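Local coordinates for lipase-esterase related protein (Clostridium acetobutylicum, PDB 3E0X) that is of unknown function but adopts an alpha/beta hydrolase fold and is probably a hydrolase, at residues G33-Y38 / E239-F244; G94-L99 / A119-L124; D179-L184 / K211-N216; K220-G225 / V231-G236. One frame throughout, in Å; residues are numbered along the deposited sequence.

In the fold
Following the chain from the N terminus, interaction 1 opens first and closes last: it joins the loop 33-38, between strands 18-22 and 43-47, to helix 234-242 near the C terminus, and the other three contacts nest inside the loop it closes. Interaction 2 ties helix 93-102 to the loop that follows strand 109-115. Interaction 3 then joins the loop after helix 165-177 to the end of helix 204-213, and interaction 4 sets the end of strand 217-222 against helix 229-232 and the start of helix 234-242. These three run in series, without crossing. Interactions 2 and 3 touch through Ala119 and Leu180, and interactions 1 and 4, which share helix 234-242, touch as well, Leu35 meeting Ala234.

Interaction 1 of 4, residues G33-Y38 / E239-F244; sequences GELEKY and EEIKNF
Lys242 NZ, whose side chain reaches over to Tyr38, is gripped by two groups. It donates to a water 2.8 Å from NZ and forms a salt bridge to Glu239 OE2, 3.0 Å from NZ, meeting that oxygen on the syn side and somewhat out of the carboxylate plane. The water passes the link on by donating to Tyr38 O, 3.1 Å away, so the ammonium group reaches the loop through a solvent molecule. A direct approach of NZ to Tyr38 O has a poor angle, and it is Lys242 CE that comes nearest to this carbonyl, at 3.2 Å. A lysine suits the position because its chain, extended beyond CG, spans the distance, while Glu239 on the preceding part of the helix probably balances its charge. The Tyr38 side chain rests on Ala234 and Ala238 of the same helix. In the alpha/beta hydrolase fold the C-terminal helix, here 234-242, packs against the central sheet, and this contact joins it to the loop between strands 18-22 and 43-47. Deeper in, Leu35 and Ile241 reach toward each other tip to tip, Leu35 CD2 lying 4.2 Å from Ile241 CD1. Leu35 throws CG anti to its own nitrogen (chi1 -174°), which carries the methyls toward the helix. Both residues are buried: Leu35 also touches Leu115 and Ile241 touches Ile194, each on a strand of the sheet, so branched apolar side chains fit here. Nearby, Glu34 OE2 forms a salt bridge with Lys37 NZ and is also hydrogen-bonded to Tyr157 OH.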
loop_
_atom_site.group_PDB
_atom_site.type_symbol
_atom_site.label_atom_id
_atom_site.label_comp_id
_atom_site.label_asym_id
_atom_site.label_seq_id
_atom_site.Cartn_x
_atom_site.Cartn_y
_atom_site.Cartn_z
ATOM N N GLY A 33 -8.891 -3.234 -7.387
ATOM C CA GLY A 33 -9.752 -3.851 -8.377
ATOM C C GLY A 33 -9.427 -3.503 -9.816
ATOM O O GLY A 33 -9.626 -4.320 -10.716
ATOM N N GLU A 34 -8.977 -2.275 -10.055
ATOM C CA GLU A 34 -8.559 -1.923 -11.412
ATOM C C GLU A 34 -7.159 -2.397 -11.719
ATOM O O GLU A 34 -6.908 -2.916 -12.788
ATOM C CB GLU A 34 -8.658 -0.420 -11.656
ATOM C CG GLU A 34 -10.064 0.095 -11.704
ATOM C CD GLU A 34 -10.970 -0.655 -12.706
ATOM O OE1 GLU A 34 -10.685 -0.619 -13.913
ATOM O OE2 GLU A 34 -11.973 -1.250 -12.259
ATOM N N LEU A 35 -6.243 -2.246 -10.757
ATOM C CA LEU A 35 -4.848 -2.563 -10.992
ATOM C C LEU A 35 -4.688 -4.045 -11.291
ATOM O O LEU A 35 -3.913 -4.438 -12.168
ATOM C CB LEU A 35 -4.018 -2.152 -9.780
ATOM C CG LEU A 35 -2.512 -2.292 -9.940
ATOM C CD1 LEU A 35 -2.023 -1.396 -11.056
ATOM C CD2 LEU A 35 -1.786 -1.999 -8.651
ATOM N N GLU A 36 -5.457 -4.876 -10.588
ATOM C CA GLU A 36 -5.345 -6.315 -10.811
ATOM C C GLU A 36 -5.736 -6.716 -12.249
ATOM O O GLU A 36 -5.268 -7.732 -12.767
ATOM C CB GLU A 36 -6.130 -7.108 -9.757
ATOM C CG GLU A 36 -7.623 -7.032 -9.893
ATOM C CD GLU A 36 -8.319 -7.737 -8.762
ATOM O OE1 GLU A 36 -8.174 -7.294 -7.604
ATOM O OE2 GLU A 36 -8.993 -8.743 -9.021
ATOM N N LYS A 37 -6.541 -5.900 -12.928
ATOM C CA LYS A 37 -6.935 -6.232 -14.303
ATOM C C LYS A 37 -5.765 -6.260 -15.307
ATOM O O LYS A 37 -5.873 -6.881 -16.379
ATOM C CB LYS A 37 -8.035 -5.278 -14.802
ATOM C CG LYS A 37 -9.306 -5.309 -13.981
ATOM C CD LYS A 37 -10.273 -4.254 -14.515
ATOM C CE LYS A 37 -11.625 -4.350 -13.842
ATOM N NZ LYS A 37 -12.517 -3.288 -14.357
ATOM N N TYR A 38 -4.654 -5.600 -14.970
ATOM C CA TYR A 38 -3.518 -5.431 -15.892
ATOM C C TYR A 38 -2.330 -6.301 -15.481
ATOM O O TYR A 38 -1.265 -6.261 -16.106
ATOM C CB TYR A 38 -3.120 -3.936 -15.988
ATOM C CG TYR A 38 -4.305 -3.089 -16.411
ATOM C CD1 TYR A 38 -4.667 -3.003 -17.760
ATOM C CD2 TYR A 38 -5.105 -2.433 -15.472
ATOM C CE1 TYR A 38 -5.801 -2.258 -18.163
ATOM C CE2 TYR A 38 -6.234 -1.696 -15.869
ATOM C CZ TYR A 38 -6.567 -1.618 -17.217
ATOM O OH TYR A 38 -7.662 -0.887 -17.650
ATOM N N GLU A 239 2.002 -0.959 -15.919
ATOM C CA GLU A 239 3.162 -0.960 -16.816
ATOM C C GLU A 239 4.434 -0.681 -16.027
ATOM O O GLU A 239 5.497 -1.295 -16.298
ATOM C CB GLU A 239 2.944 0.045 -17.957
ATOM C CG GLU A 239 1.877 -0.417 -18.962
ATOM C CD GLU A 239 2.180 -1.820 -19.525
ATOM O OE1 GLU A 239 3.292 -2.023 -20.087
ATOM O OE2 GLU A 239 1.308 -2.707 -19.385
ATOM N N GLU A 240 4.324 0.200 -15.028
ATOM C CA GLU A 240 5.477 0.591 -14.228
ATOM C C GLU A 240 5.812 -0.425 -13.131
ATOM O O GLU A 240 6.840 -0.305 -12.439
ATOM C CB GLU A 240 5.234 1.967 -13.617
ATOM C CG GLU A 240 5.218 3.050 -14.673
ATOM C CD GLU A 240 6.574 3.325 -15.294
ATOM O OE1 GLU A 240 7.616 3.132 -14.619
ATOM O OE2 GLU A 240 6.591 3.772 -16.460
ATOM N N ILE A 241 4.948 -1.416 -12.956
ATOM C CA ILE A 241 5.256 -2.587 -12.145
ATOM C C ILE A 241 5.921 -3.652 -13.031
ATOM O O ILE A 241 6.961 -4.217 -12.659
ATOM C CB ILE A 241 3.996 -3.118 -11.432
ATOM C CG1 ILE A 241 3.572 -2.101 -10.378
ATOM C CG2 ILE A 241 4.283 -4.451 -10.756
ATOM C CD1 ILE A 241 2.202 -2.335 -9.777
ATOM N N LYS A 242 5.342 -3.906 -14.207
ATOM C CA LYS A 242 5.916 -4.863 -15.172
ATOM C C LYS A 242 7.351 -4.536 -15.551
ATOM O O LYS A 242 8.172 -5.452 -15.766
ATOM C CB LYS A 242 5.097 -4.870 -16.456
ATOM C CG LYS A 242 3.720 -5.391 -16.279
ATOM C CD LYS A 242 2.997 -5.218 -17.575
ATOM C CE LYS A 242 1.564 -5.505 -17.388
ATOM N NZ LYS A 242 0.910 -5.557 -18.689
ATOM N N ASN A 243 7.660 -3.253 -15.701
ATOM C CA ASN A 243 9.023 -2.886 -16.115
ATOM C C ASN A 243 10.084 -3.037 -15.010
ATOM O O ASN A 243 11.270 -2.874 -15.272
ATOM C CB ASN A 243 9.072 -1.518 -16.812
ATOM C CG ASN A 243 8.766 -0.378 -15.897
ATOM O OD1 ASN A 243 8.608 -0.555 -14.696
ATOM N ND2 ASN A 243 8.664 0.823 -16.466
ATOM N N PHE A 244 9.631 -3.366 -13.802
ATOM C CA PHE A 244 10.477 -3.455 -12.644
ATOM C C PHE A 244 10.650 -4.887 -12.148
ATOM O O PHE A 244 11.742 -5.237 -11.680
ATOM C CB PHE A 244 9.837 -2.622 -11.537
ATOM C CG PHE A 244 10.544 -2.700 -10.207
ATOM C CD1 PHE A 244 9.870 -3.157 -9.079
ATOM C CD2 PHE A 244 11.862 -2.282 -10.075
ATOM C CE1 PHE A 244 10.504 -3.202 -7.826
ATOM C CE2 PHE A 244 12.494 -2.326 -8.834
ATOM C CZ PHE A 244 11.808 -2.792 -7.716
HETATM O O HOH W 1 -1.710 -6.477 -19.157
#

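Interaction 2 of 4, residues G94-L99 / A119-L124; sequences GGAIVL and ARFDKL
Ala96 and Leu99 of helix 93-102 meet Ala119 and Phe121 of the irregular loop after strand 109-115. In this alpha/beta hydrolase fold the helix follows the turn of a probable nucleophile elbow, to which Gly94 belongs and whose Ser92 lines the pocket holding ortho-xylene. The backbones pass near each other, with Ala96 CA 5.0 Å from Ala119 CA, a closeness that probably suits small side chains; the packing itself rests on two pairs, Leu99 with Ala119 and Ala96 with Phe121. One helical turn on from Ala96, Leu99 makes the second contact. Its CG lies anti to the carbonyl carbon (chi1 -67°), and from there CD1 extends to within 4.2 Å of Ala119 CB, an apolar touch between two buried residues. Leu99 also touches Ile210 of helix 204-213, so its helix, that helix and the loop meet at this leucine. The loop is also held through its backbone, where Ala119 bonds to Leu180. Phe121, the first residue of a type I beta turn that ends at Leu124, sends its ring back toward the helix. The methyl of Ala96 does not lie over this ring but at its edge, near the ring plane, with CB 4.1 Å from Phe121 CE2.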
loop_
_atom_site.group_PDB
_atom_site.type_symbol
_atom_site.label_atom_id
_atom_site.label_comp_id
_atom_site.label_asym_id
_atom_site.label_seq_id
_atom_site.Cartn_x
_atom_site.Cartn_y
_atom_site.Cartn_z
ATOM N N GLY A 94 0.159 0.990 3.112
ATOM C CA GLY A 94 0.757 -0.265 2.646
ATOM C C GLY A 94 2.155 -0.064 2.098
ATOM O O GLY A 94 2.956 -0.998 2.137
ATOM N N GLY A 95 2.450 1.131 1.565
ATOM C CA GLY A 95 3.807 1.456 1.091
ATOM C C GLY A 95 4.786 1.386 2.255
ATOM O O GLY A 95 5.844 0.757 2.157
ATOM N N ALA A 96 4.444 2.042 3.369
ATOM C CA ALA A 96 5.291 1.975 4.554
ATOM C C ALA A 96 5.379 0.531 5.039
ATOM O O ALA A 96 6.441 0.070 5.436
ATOM C CB ALA A 96 4.758 2.893 5.647
ATOM N N ILE A 97 4.263 -0.197 5.007
ATOM C CA ILE A 97 4.248 -1.581 5.510
ATOM C C ILE A 97 5.219 -2.451 4.699
ATOM O O ILE A 97 6.006 -3.226 5.291
ATOM C CB ILE A 97 2.815 -2.170 5.504
ATOM C CG1 ILE A 97 1.954 -1.430 6.528
ATOM C CG2 ILE A 97 2.857 -3.667 5.789
ATOM C CD1 ILE A 97 0.460 -1.678 6.326
ATOM N N VAL A 98 5.178 -2.336 3.366
ATOM C CA VAL A 98 6.021 -3.230 2.561
ATOM C C VAL A 98 7.502 -2.864 2.686
ATOM O O VAL A 98 8.365 -3.752 2.609
ATOM C CB VAL A 98 5.565 -3.406 1.091
ATOM C CG1 VAL A 98 4.150 -3.986 1.079
ATOM C CG2 VAL A 98 5.613 -2.058 0.322
ATOM N N LEU A 99 7.805 -1.574 2.896
ATOM C CA LEU A 99 9.181 -1.200 3.215
ATOM C C LEU A 99 9.603 -1.841 4.550
ATOM O O LEU A 99 10.734 -2.354 4.692
ATOM C CB LEU A 99 9.292 0.322 3.263
ATOM C CG LEU A 99 9.087 1.018 1.905
ATOM C CD1 LEU A 99 8.903 2.529 2.113
ATOM C CD2 LEU A 99 10.257 0.716 0.948
ATOM N N ALA A 119 7.920 6.370 3.688
ATOM C CA ALA A 119 8.490 5.784 4.884
ATOM C C ALA A 119 8.238 6.651 6.121
ATOM O O ALA A 119 8.541 6.254 7.229
ATOM C CB ALA A 119 9.992 5.593 4.700
ATOM N N ARG A 120 7.733 7.852 5.899
ATOM C CA ARG A 120 7.459 8.846 6.948
ATOM C C ARG A 120 6.520 9.837 6.290
ATOM O O ARG A 120 6.655 10.143 5.103
ATOM C CB ARG A 120 8.776 9.515 7.406
ATOM C CG ARG A 120 8.668 10.636 8.456
ATOM C CD ARG A 120 10.029 11.318 8.658
ATOM N NE ARG A 120 10.459 12.084 7.492
ATOM C CZ ARG A 120 11.727 12.279 7.133
ATOM N NH1 ARG A 120 12.720 11.789 7.857
ATOM N NH2 ARG A 120 12.003 12.976 6.039
ATOM N N PHE A 121 5.550 10.315 7.058
ATOM C CA PHE A 121 4.517 11.195 6.523
ATOM C C PHE A 121 4.462 12.461 7.365
ATOM O O PHE A 121 3.410 12.820 7.898
ATOM C CB PHE A 121 3.166 10.467 6.496
ATOM C CG PHE A 121 3.200 9.174 5.715
ATOM C CD1 PHE A 121 3.046 9.163 4.326
ATOM C CD2 PHE A 121 3.429 7.974 6.371
ATOM C CE1 PHE A 121 3.106 7.958 3.609
ATOM C CE2 PHE A 121 3.484 6.759 5.654
ATOM C CZ PHE A 121 3.310 6.751 4.271
ATOM N N ASP A 122 5.594 13.155 7.452
ATOM C CA ASP A 122 5.755 14.262 8.404
ATOM C C ASP A 122 5.092 15.568 8.007
ATOM O O ASP A 122 5.042 16.486 8.817
ATOM C CB ASP A 122 7.246 14.477 8.693
ATOM C CG ASP A 122 8.044 14.709 7.436
ATOM O OD1 ASP A 122 8.090 13.796 6.606
ATOM O OD2 ASP A 122 8.612 15.809 7.249
ATOM N N LYS A 123 4.590 15.649 6.778
ATOM C CA LYS A 123 3.985 16.882 6.304
ATOM C C LYS A 123 2.466 16.784 6.102
ATOM O O LYS A 123 1.859 17.678 5.509
ATOM C CB LYS A 123 4.691 17.399 5.050
ATOM C CG LYS A 123 6.125 17.818 5.304
ATOM C CD LYS A 123 6.672 18.626 4.176
ATOM C CE LYS A 123 8.162 18.903 4.420
ATOM N NZ LYS A 123 8.783 19.537 3.223
ATOM N N LEU A 124 1.858 15.732 6.636
ATOM C CA LEU A 124 0.406 15.601 6.570
ATOM C C LEU A 124 -0.260 16.888 7.040
ATOM O O LEU A 124 0.125 17.472 8.052
ATOM C CB LEU A 124 -0.066 14.427 7.418
ATOM C CG LEU A 124 0.207 13.028 6.843
ATOM C CD1 LEU A 124 0.044 11.938 7.897
ATOM C CD2 LEU A 124 -0.665 12.707 5.620
#

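Interaction 3 of 4, residues D179-L184 / K211-N216; sequences DLVDNL and KKEVEN
At the end of the helix in a beta-alpha-beta crossover, where helix 204-213 links the parallel neighbours 191-196 and 217-222 of the hydrolase sheet, Leu184 packs against Glu213 and Val214. The side chains of Leu184 and Glu213 cross at about a right angle, and their CB atoms lie 3.5 Å apart. Leu184 CD1 adds a second touch, 3.8 Å from Glu213 CB, so it is the aliphatic root of the glutamate that meets the leucine. The carboxylate goes elsewhere: a bend at chi2 (-61°) turns it toward a water that donates to Glu213 OE1 and also to Val181 O, 2.7 Å from each. A glutamate thus fits a partly exposed site, apolar at its base and hydrated at its head. Val214, the first residue to leave the helical conformation, sets CG2 4.0 Å from Leu184 CB; its short branched side chain packs against the buried leucine. Across the way the loop is shaped by an Asx turn, in which Asp179 OD1 takes the N-H of Val181 at 3.1 Å. The contact therefore packs the loop between helix 165-177 and strand 191-196 against the end of helix 204-213, while Val181 touches Arg120 and the hydroxyl of Ser217, opening the next strand, is hydrogen-bonded to Lys211 O and Val214 O.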
loop_
_atom_site.group_PDB
_atom_site.type_symbol
_atom_site.label_atom_id
_atom_site.label_comp_id
_atom_site.label_asym_id
_atom_site.label_seq_id
_atom_site.Cartn_x
_atom_site.Cartn_y
_atom_site.Cartn_z
ATOM N N ASP A 179 8.123 6.201 11.196
ATOM C CA ASP A 179 9.288 6.821 10.593
ATOM C C ASP A 179 10.341 5.756 10.359
ATOM O O ASP A 179 11.144 5.452 11.260
ATOM C CB ASP A 179 9.818 7.930 11.503
ATOM C CG ASP A 179 10.950 8.719 10.868
ATOM O OD1 ASP A 179 11.466 8.285 9.804
ATOM O OD2 ASP A 179 11.293 9.789 11.440
ATOM N N LEU A 180 10.323 5.182 9.158
ATOM C CA LEU A 180 11.307 4.158 8.786
ATOM C C LEU A 180 12.480 4.733 8.008
ATOM O O LEU A 180 13.295 3.979 7.484
ATOM C CB LEU A 180 10.663 3.068 7.917
ATOM C CG LEU A 180 9.534 2.285 8.582
ATOM C CD1 LEU A 180 8.667 1.568 7.541
ATOM C CD2 LEU A 180 10.084 1.330 9.620
ATOM N N VAL A 181 12.558 6.055 7.892
ATOM C CA VAL A 181 13.504 6.636 6.948
ATOM C C VAL A 181 14.956 6.216 7.208
ATOM O O VAL A 181 15.689 5.877 6.263
ATOM C CB VAL A 181 13.356 8.166 6.854
ATOM C CG1 VAL A 181 14.521 8.780 6.048
ATOM C CG2 VAL A 181 12.059 8.494 6.182
ATOM N N ASP A 182 15.368 6.238 8.472
ATOM C CA ASP A 182 16.782 5.987 8.775
ATOM C C ASP A 182 17.132 4.499 8.694
ATOM O O ASP A 182 18.283 4.107 8.904
ATOM C CB ASP A 182 17.206 6.659 10.094
ATOM C CG ASP A 182 16.586 6.039 11.329
ATOM O OD1 ASP A 182 15.890 5.005 11.253
ATOM O OD2 ASP A 182 16.794 6.621 12.431
ATOM N N ASN A 183 16.142 3.665 8.365
ATOM C CA ASN A 183 16.397 2.244 8.119
ATOM C C ASN A 183 16.351 1.858 6.648
ATOM O O ASN A 183 16.712 0.726 6.294
ATOM C CB ASN A 183 15.443 1.367 8.917
ATOM C CG ASN A 183 15.877 1.199 10.345
ATOM O OD1 ASN A 183 15.132 1.515 11.261
ATOM N ND2 ASN A 183 17.115 0.740 10.546
ATOM N N LEU A 184 15.914 2.783 5.795
ATOM C CA LEU A 184 15.788 2.478 4.360
ATOM C C LEU A 184 17.104 2.013 3.757
ATOM O O LEU A 184 17.120 1.131 2.900
ATOM C CB LEU A 184 15.257 3.680 3.576
ATOM C CG LEU A 184 13.801 4.107 3.839
ATOM C CD1 LEU A 184 13.496 5.416 3.122
ATOM C CD2 LEU A 184 12.830 2.974 3.479
ATOM N N LYS A 211 13.757 6.733 -2.916
ATOM C CA LYS A 211 14.736 6.581 -4.001
ATOM C C LYS A 211 16.127 6.954 -3.501
ATOM O O LYS A 211 17.106 6.259 -3.793
ATOM C CB LYS A 211 14.352 7.436 -5.204
ATOM C CG LYS A 211 15.417 7.490 -6.302
ATOM C CD LYS A 211 15.256 6.343 -7.273
ATOM C CE LYS A 211 16.364 6.344 -8.317
ATOM N NZ LYS A 211 17.620 5.797 -7.719
ATOM N N LYS A 212 16.227 8.035 -2.731
ATOM C CA LYS A 212 17.540 8.493 -2.258
ATOM C C LYS A 212 18.200 7.487 -1.320
ATOM O O LYS A 212 19.421 7.279 -1.386
ATOM C CB LYS A 212 17.383 9.828 -1.530
ATOM C CG LYS A 212 18.692 10.393 -1.017
ATOM C CD LYS A 212 18.508 11.737 -0.336
ATOM C CE LYS A 212 17.633 11.627 0.915
ATOM N NZ LYS A 212 17.670 12.880 1.739
ATOM N N GLU A 213 17.412 6.927 -0.395
ATOM C CA GLU A 213 17.957 6.149 0.704
ATOM C C GLU A 213 18.187 4.683 0.397
ATOM O O GLU A 213 19.126 4.103 0.918
ATOM C CB GLU A 213 17.042 6.246 1.924
ATOM C CG GLU A 213 17.061 7.604 2.581
ATOM C CD GLU A 213 18.447 7.971 3.093
ATOM O OE1 GLU A 213 19.071 7.197 3.869
ATOM O OE2 GLU A 213 18.917 9.033 2.675
ATOM N N VAL A 214 17.338 4.077 -0.429
ATOM C CA VAL A 214 17.489 2.656 -0.778
ATOM C C VAL A 214 18.548 2.540 -1.880
ATOM O O VAL A 214 18.464 3.216 -2.898
ATOM C CB VAL A 214 16.138 2.052 -1.245
ATOM C CG1 VAL A 214 16.331 0.571 -1.664
ATOM C CG2 VAL A 214 15.064 2.208 -0.141
ATOM N N GLU A 215 19.539 1.670 -1.666
ATOM C CA GLU A 215 20.675 1.567 -2.580
ATOM C C GLU A 215 20.261 1.154 -3.989
ATOM O O GLU A 215 20.726 1.750 -4.968
ATOM C CB GLU A 215 21.733 0.606 -2.021
ATOM C CG GLU A 215 22.989 0.441 -2.902
ATOM C CD GLU A 215 23.793 1.741 -3.060
ATOM O OE1 GLU A 215 23.786 2.575 -2.122
ATOM O OE2 GLU A 215 24.438 1.929 -4.124
ATOM N N ASN A 216 19.414 0.124 -4.083
ATOM C CA ASN A 216 18.921 -0.347 -5.381
ATOM C C ASN A 216 17.463 0.079 -5.534
ATOM O O ASN A 216 16.560 -0.561 -5.014
ATOM C CB ASN A 216 19.076 -1.868 -5.509
ATOM C CG ASN A 216 18.769 -2.375 -6.912
ATOM O OD1 ASN A 216 18.415 -1.597 -7.813
ATOM N ND2 ASN A 216 18.902 -3.677 -7.107
HETATM O O HOH W 2 18.169 5.216 5.466
HETATM O O HOH W 3 19.453 0.087 0.834
#

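Interaction 4 of 4, residues K220-G225 / V231-G236; sequences KIFETG and VVNAKG
Phe222 sets CG anti to its carbonyl carbon (chi1 -74°), and Asn233 sets CG anti to its backbone N (chi1 -163°); together these turns bring ring and amide into contact between strand 217-222 and the helices beyond it. Asn233 ND2 lies 3.6 Å from Phe222 CE1, with ring and amide planes 69° apart. At the edge of the ring, near its plane, Gly236 O approaches Phe222 CZ to 3.5 Å. Glycine suits this spot because, carrying no beta-carbon, it lets both the ring and the asparagine oxygen come in. Farther along, the loop and helix 229-232 meet where Val232 CG2 rests 4.2 Å from Gly225 CA, and Gly225 takes a positive phi that glycine adopts readily. The loop between the two segments holds His227, which lines the ortho-xylene pocket, a position consistent with the histidine of the catalytic triad in alpha/beta hydrolases. Asn233 is the N-cap of helix 234-242: its OD1 accepts from Gly236 N at 3.0 Å, the donor lying above the carbonyl plane. Its ND2 donates to a water, 2.9 Å away, that in turn donates to Thr224 O. Both ends of the amide have partners, which should favour this rotation: the oxygen serves the helix start, and the nitrogen, through water, ties that start to the loop after the strand.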
loop_
_atom_site.group_PDB
_atom_site.type_symbol
_atom_site.label_atom_id
_atom_site.label_comp_id
_atom_site.label_asym_id
_atom_site.label_seq_id
_atom_site.Cartn_x
_atom_site.Cartn_y
_atom_site.Cartn_z
ATOM N N LYS A 220 9.171 6.351 -10.277
ATOM C CA LYS A 220 8.355 6.839 -11.396
ATOM C C LYS A 220 7.382 7.885 -10.879
ATOM O O LYS A 220 6.607 7.616 -9.944
ATOM C CB LYS A 220 7.578 5.718 -12.067
ATOM C CG LYS A 220 6.478 6.226 -13.004
ATOM C CD LYS A 220 7.053 6.917 -14.248
ATOM C CE LYS A 220 5.928 7.387 -15.135
ATOM N NZ LYS A 220 6.413 7.947 -16.434
ATOM N N ILE A 221 7.433 9.086 -11.472
ATOM C CA ILE A 221 6.506 10.158 -11.098
ATOM C C ILE A 221 5.555 10.394 -12.270
ATOM O O ILE A 221 5.982 10.817 -13.340
ATOM C CB ILE A 221 7.244 11.468 -10.738
ATOM C CG1 ILE A 221 8.254 11.241 -9.607
ATOM C CG2 ILE A 221 6.245 12.539 -10.357
ATOM C CD1 ILE A 221 9.233 12.414 -9.421
ATOM N N PHE A 222 4.281 10.089 -12.074
ATOM C CA PHE A 222 3.251 10.465 -13.048
ATOM C C PHE A 222 2.876 11.935 -12.851
ATOM O O PHE A 222 2.886 12.421 -11.714
ATOM C CB PHE A 222 2.006 9.599 -12.869
ATOM C CG PHE A 222 2.170 8.195 -13.369
ATOM C CD1 PHE A 222 1.803 7.857 -14.677
ATOM C CD2 PHE A 222 2.668 7.199 -12.533
ATOM C CE1 PHE A 222 1.960 6.546 -15.145
ATOM C CE2 PHE A 222 2.823 5.884 -12.998
ATOM C CZ PHE A 222 2.464 5.569 -14.288
ATOM N N GLU A 223 2.554 12.648 -13.937
ATOM C CA GLU A 223 2.226 14.060 -13.805
ATOM C C GLU A 223 0.969 14.246 -12.961
ATOM O O GLU A 223 0.926 15.113 -12.090
ATOM C CB GLU A 223 2.055 14.718 -15.174
ATOM C CG GLU A 223 2.090 16.242 -15.163
ATOM C CD GLU A 223 2.220 16.832 -16.558
ATOM O OE1 GLU A 223 2.395 16.043 -17.519
ATOM O OE2 GLU A 223 2.156 18.080 -16.693
ATOM N N THR A 224 -0.047 13.416 -13.199
ATOM C CA THR A 224 -1.340 13.585 -12.542
ATOM C C THR A 224 -1.920 12.264 -12.029
ATOM O O THR A 224 -1.367 11.187 -12.286
ATOM C CB THR A 224 -2.363 14.221 -13.518
ATOM O OG1 THR A 224 -2.590 13.316 -14.610
ATOM C CG2 THR A 224 -1.867 15.574 -14.048
ATOM N N GLY A 225 -3.029 12.361 -11.296
ATOM C CA GLY A 225 -3.729 11.193 -10.777
ATOM C C GLY A 225 -4.012 11.287 -9.274
ATOM O O GLY A 225 -4.893 10.601 -8.757
ATOM N N VAL A 231 -6.269 3.791 -9.407
ATOM C CA VAL A 231 -7.618 3.545 -9.905
ATOM C C VAL A 231 -7.800 4.204 -11.272
ATOM O O VAL A 231 -8.228 3.546 -12.233
ATOM C CB VAL A 231 -8.678 4.091 -8.911
ATOM C CG1 VAL A 231 -10.032 4.259 -9.594
ATOM C CG2 VAL A 231 -8.771 3.174 -7.725
ATOM N N VAL A 232 -7.443 5.480 -11.381
ATOM C CA VAL A 232 -7.682 6.214 -12.630
ATOM C C VAL A 232 -6.617 5.955 -13.698
ATOM O O VAL A 232 -6.863 6.181 -14.894
ATOM C CB VAL A 232 -7.846 7.736 -12.405
ATOM C CG1 VAL A 232 -8.989 7.986 -11.439
ATOM C CG2 VAL A 232 -6.568 8.370 -11.882
ATOM N N ASN A 233 -5.437 5.510 -13.271
ATOM C CA ASN A 233 -4.405 5.128 -14.241
ATOM C C ASN A 233 -3.823 3.780 -13.860
ATOM O O ASN A 233 -2.605 3.597 -13.810
ATOM C CB ASN A 233 -3.299 6.201 -14.363
ATOM C CG ASN A 233 -2.462 6.042 -15.636
ATOM O OD1 ASN A 233 -2.667 5.095 -16.418
ATOM N ND2 ASN A 233 -1.553 7.003 -15.882
ATOM N N ALA A 234 -4.719 2.843 -13.587
ATOM C CA ALA A 234 -4.291 1.485 -13.248
ATOM C C ALA A 234 -3.424 0.877 -14.354
ATOM O O ALA A 234 -2.449 0.173 -14.075
ATOM C CB ALA A 234 -5.493 0.610 -12.991
ATOM N N LYS A 235 -3.770 1.135 -15.608
ATOM C CA LYS A 235 -3.002 0.577 -16.723
ATOM C C LYS A 235 -1.566 1.103 -16.702
ATOM O O LYS A 235 -0.620 0.336 -16.881
ATOM C CB LYS A 235 -3.687 0.895 -18.049
ATOM C CG LYS A 235 -3.010 0.269 -19.262
ATOM C CD LYS A 235 -3.722 0.653 -20.570
ATOM C CE LYS A 235 -3.133 -0.158 -21.714
ATOM N NZ LYS A 235 -3.601 0.274 -23.067
ATOM N N GLY A 236 -1.410 2.408 -16.461
ATOM C CA GLY A 236 -0.068 2.996 -16.466
ATOM C C GLY A 236 0.723 2.525 -15.250
ATOM O O GLY A 236 1.924 2.236 -15.339
HETATM O O HOH W 4 -1.749 9.554 -14.454
#